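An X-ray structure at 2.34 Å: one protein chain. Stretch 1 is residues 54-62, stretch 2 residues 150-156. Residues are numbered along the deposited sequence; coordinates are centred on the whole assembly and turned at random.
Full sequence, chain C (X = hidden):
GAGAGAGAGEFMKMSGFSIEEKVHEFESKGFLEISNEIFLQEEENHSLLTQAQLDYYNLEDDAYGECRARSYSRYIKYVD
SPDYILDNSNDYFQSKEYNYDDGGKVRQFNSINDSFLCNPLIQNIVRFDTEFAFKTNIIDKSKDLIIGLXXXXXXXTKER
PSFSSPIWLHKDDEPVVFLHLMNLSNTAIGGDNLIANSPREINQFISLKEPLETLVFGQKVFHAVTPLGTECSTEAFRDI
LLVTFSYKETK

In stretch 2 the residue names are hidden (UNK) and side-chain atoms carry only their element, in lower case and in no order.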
# COMPACT_ATOMS: atom_id res chain seq x y z
N LEU C 54 -1.13 9.82 -20.53
CA LEU C 54 -2.51 10.02 -20.97
C LEU C 54 -2.78 9.33 -22.30
O LEU C 54 -3.95 9.07 -22.62
CB LEU C 54 -2.82 11.51 -21.07
CG LEU C 54 -3.08 12.24 -19.75
CD1 LEU C 54 -3.25 13.74 -19.97
CD2 LEU C 54 -4.29 11.65 -19.06
N ASP C 55 -1.74 9.05 -23.09
CA ASP C 55 -1.93 8.37 -24.36
C ASP C 55 -2.41 6.93 -24.19
O ASP C 55 -3.00 6.38 -25.12
CB ASP C 55 -0.65 8.39 -25.18
CG ASP C 55 -0.87 7.96 -26.62
OD1 ASP C 55 -1.79 8.51 -27.26
OD2 ASP C 55 -0.14 7.08 -27.10
N TYR C 56 -2.16 6.32 -23.03
CA TYR C 56 -2.59 4.94 -22.83
C TYR C 56 -4.11 4.81 -22.73
O TYR C 56 -4.62 3.69 -22.82
CB TYR C 56 -1.94 4.35 -21.58
CG TYR C 56 -0.50 3.94 -21.79
CD1 TYR C 56 0.50 4.89 -21.94
CD2 TYR C 56 -0.15 2.60 -21.87
CE1 TYR C 56 1.82 4.51 -22.15
CE2 TYR C 56 1.16 2.21 -22.08
CZ TYR C 56 2.14 3.17 -22.22
OH TYR C 56 3.45 2.79 -22.43
N TYR C 57 -4.82 5.92 -22.56
CA TYR C 57 -6.28 5.92 -22.60
C TYR C 57 -6.84 5.92 -24.02
O TYR C 57 -8.06 5.92 -24.19
CB TYR C 57 -6.84 7.12 -21.83
CG TYR C 57 -6.56 7.08 -20.34
CD1 TYR C 57 -5.31 7.42 -19.83
CD2 TYR C 57 -7.55 6.68 -19.45
CE1 TYR C 57 -5.06 7.38 -18.48
CE2 TYR C 57 -7.30 6.64 -18.08
CZ TYR C 57 -6.05 6.99 -17.61
OH TYR C 57 -5.80 6.95 -16.25
N ASN C 58 -5.98 5.93 -25.05
CA ASN C 58 -6.41 5.90 -26.44
C ASN C 58 -6.23 4.53 -27.10
O ASN C 58 -6.69 4.34 -28.23
CB ASN C 58 -5.67 6.96 -27.25
CG ASN C 58 -6.05 8.37 -26.84
OD1 ASN C 58 -7.23 8.72 -26.77
ND2 ASN C 58 -5.04 9.20 -26.56
N LEU C 59 -5.56 3.59 -26.43
CA LEU C 59 -5.36 2.25 -26.97
C LEU C 59 -6.68 1.50 -27.10
O LEU C 59 -7.56 1.60 -26.24
CB LEU C 59 -4.39 1.46 -26.08
CG LEU C 59 -3.05 2.14 -25.81
CD1 LEU C 59 -2.21 1.30 -24.86
CD2 LEU C 59 -2.30 2.40 -27.11
N GLU C 60 -6.82 0.75 -28.19
CA GLU C 60 -8.03 -0.00 -28.47
C GLU C 60 -7.98 -1.40 -27.87
O GLU C 60 -6.90 -1.98 -27.70
CB GLU C 60 -8.27 -0.12 -29.98
CG GLU C 60 -8.51 1.19 -30.70
CD GLU C 60 -10.00 1.42 -30.94
OE1 GLU C 60 -10.68 0.49 -31.42
OE2 GLU C 60 -10.48 2.53 -30.64
N ASP C 61 -9.15 -1.95 -27.58
CA ASP C 61 -9.23 -3.25 -26.93
C ASP C 61 -8.91 -4.37 -27.91
O ASP C 61 -9.22 -4.30 -29.10
CB ASP C 61 -10.62 -3.47 -26.31
CG ASP C 61 -10.60 -4.51 -25.20
OD1 ASP C 61 -9.53 -5.12 -24.97
OD2 ASP C 61 -11.64 -4.73 -24.56
N ASP C 62 -8.28 -5.42 -27.39
CA ASP C 62 -7.76 -6.53 -28.17
C ASP C 62 -8.89 -7.47 -28.60
O ASP C 62 -10.00 -7.43 -28.08
CB ASP C 62 -6.72 -7.27 -27.31
CG ASP C 62 -6.06 -8.45 -28.01
OD1 ASP C 62 -6.77 -9.40 -28.43
OD2 ASP C 62 -4.82 -8.47 -28.07
N UNK C 150 6.63 -1.42 -27.81
CA UNK C 150 5.33 -1.98 -27.46
C UNK C 150 4.70 -1.14 -26.36
O UNK C 150 5.22 -1.07 -25.25
c UNK C 150 5.69 -5.79 -29.76
n UNK C 150 6.98 -5.64 -29.52
n UNK C 150 5.02 -5.03 -28.92
c UNK C 150 7.14 -4.76 -28.48
c UNK C 150 5.90 -4.37 -28.09
c UNK C 150 5.46 -3.44 -27.01
N UNK C 151 3.57 -0.52 -26.69
CA UNK C 151 2.78 0.25 -25.74
C UNK C 151 1.64 -0.65 -25.28
O UNK C 151 0.73 -0.95 -26.06
n UNK C 151 1.02 4.93 -25.69
o UNK C 151 1.20 3.73 -27.58
c UNK C 151 1.81 2.65 -25.54
c UNK C 151 1.32 3.82 -26.36
c UNK C 151 2.25 1.51 -26.43
N UNK C 152 1.68 -1.08 -24.02
CA UNK C 152 0.73 -2.06 -23.50
C UNK C 152 0.06 -1.50 -22.25
O UNK C 152 0.73 -1.00 -21.35
c UNK C 152 1.41 -3.40 -23.17
c UNK C 152 0.36 -4.45 -22.81
c UNK C 152 2.26 -3.88 -24.34
N UNK C 153 -1.26 -1.60 -22.21
CA UNK C 153 -2.04 -1.32 -21.02
C UNK C 153 -2.72 -2.61 -20.59
O UNK C 153 -3.59 -3.13 -21.30
n UNK C 153 -6.22 3.37 -19.19
n UNK C 153 -4.28 4.30 -18.37
c UNK C 153 -4.78 1.31 -20.45
c UNK C 153 -4.90 3.35 -19.06
c UNK C 153 -3.08 -0.22 -21.29
n UNK C 153 -4.19 2.40 -19.67
c UNK C 153 -4.09 -0.02 -20.20
N UNK C 154 -2.33 -3.14 -19.44
CA UNK C 154 -3.02 -4.29 -18.88
C UNK C 154 -4.24 -3.81 -18.11
O UNK C 154 -4.16 -2.83 -17.36
o UNK C 154 2.29 -7.33 -20.78
c UNK C 154 -2.09 -5.10 -17.97
c UNK C 154 -1.00 -6.97 -19.27
c UNK C 154 -0.92 -5.70 -18.71
c UNK C 154 1.33 -5.52 -19.56
c UNK C 154 0.07 -7.52 -19.96
c UNK C 154 1.22 -6.79 -20.10
c UNK C 154 0.25 -4.99 -18.87
N UNK C 155 -5.36 -4.49 -18.30
CA UNK C 155 -6.61 -4.09 -17.66
C UNK C 155 -7.12 -5.24 -16.83
O UNK C 155 -7.31 -6.35 -17.34
c UNK C 155 -7.10 -2.64 -19.70
n UNK C 155 -8.92 -2.77 -23.07
c UNK C 155 -8.12 -2.28 -20.77
c UNK C 155 -7.64 -3.65 -18.70
c UNK C 155 -7.98 -3.18 -21.99
N UNK C 156 -7.36 -4.98 -15.55
CA UNK C 156 -7.82 -5.99 -14.62
C UNK C 156 -9.09 -5.51 -13.94
O UNK C 156 -9.26 -4.32 -13.67
c UNK C 156 -6.76 -6.32 -13.57
O HOH W 1 -0.63 5.09 -29.32

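Position 150 carries one carbon followed by a five-membered ring of three carbons and two nitrogens. That ring is an imidazole, so the residue is His150. Its CA-to-CB bond points away from stretch 1, and its side chain makes no contact there.

Position 151 has three carbons in an unbranched row, the third carrying one oxygen and one nitrogen. The nitrogen lies 2.8 Å from Asp55 OD2, and the middle carbon lies over a face of the Tyr56 ring. Two carbons before a terminal amide, with one oxygen and one nitrogen, make this Gln151. Its NE2 donates a nearly straight hydrogen bond to Asp55 OD2 (2.8 Å, 173°). Water 1 donates to both Asp55 OD2 (3.0 Å) and Gln151 OE1 (2.9 Å), so it bridges the same two side chains. Gln151 CG makes a CH-pi contact, 3.8 Å from the centroid of the Tyr56 ring.

Position 152 has three carbons, the first carrying the other two. This beta-branched, all-carbon side chain is Val152. It points away from stretch 1. Its backbone does the touching: Val152 O is 3.3 Å from Tyr56 CE2, at the ring edge.

Position 153 has three carbons, a nitrogen, then a carbon carrying two more nitrogens. The end group of one carbon and three nitrogens lies over one face of the Tyr57 ring, with a terminal nitrogen 3.2 Å from Tyr57 CE1. Such a guanidinium group identifies Arg153. Arg153 CZ is 4.0 Å from the Tyr57 ring centroid and 5° off the normal. This is a cation-pi contact. Nearer the backbone, Arg153 CD is 3.4 Å from Tyr56 O, and Arg153 CB is 4.0 Å from Leu59 CD1.

Position 154 has one carbon and a six-carbon ring bearing one oxygen. The phenol is Tyr154, out of reach of stretch 1.

Position 155 has four carbons in a row ending in a nitrogen, which lies 3.1 Å from Asp61 OD1. It is Lys155, and the pair is a salt bridge. Asp61 is exposed and poorly ordered, so this link is less well defined.

Position 156 has a single side-chain carbon. It is Ala156, out of reach of stretch 1.

The contact follows the alternation of a strand. Residues 151, 153 and 155 point toward stretch 1, which is mostly loop with a short 3-10 segment at 56-57. Gln151 anchors one end through Asp55 and water. Arg153 reaches past Tyr56 to the Tyr57 face, while Leu59 adds apolar packing. Lys155 adds charge pairing at the exposed end. The two stretches bury 512 Å² in all, without a backbone-to-backbone hydrogen bond between them.

Stretch 2, residues 150-156: HQVRYKA
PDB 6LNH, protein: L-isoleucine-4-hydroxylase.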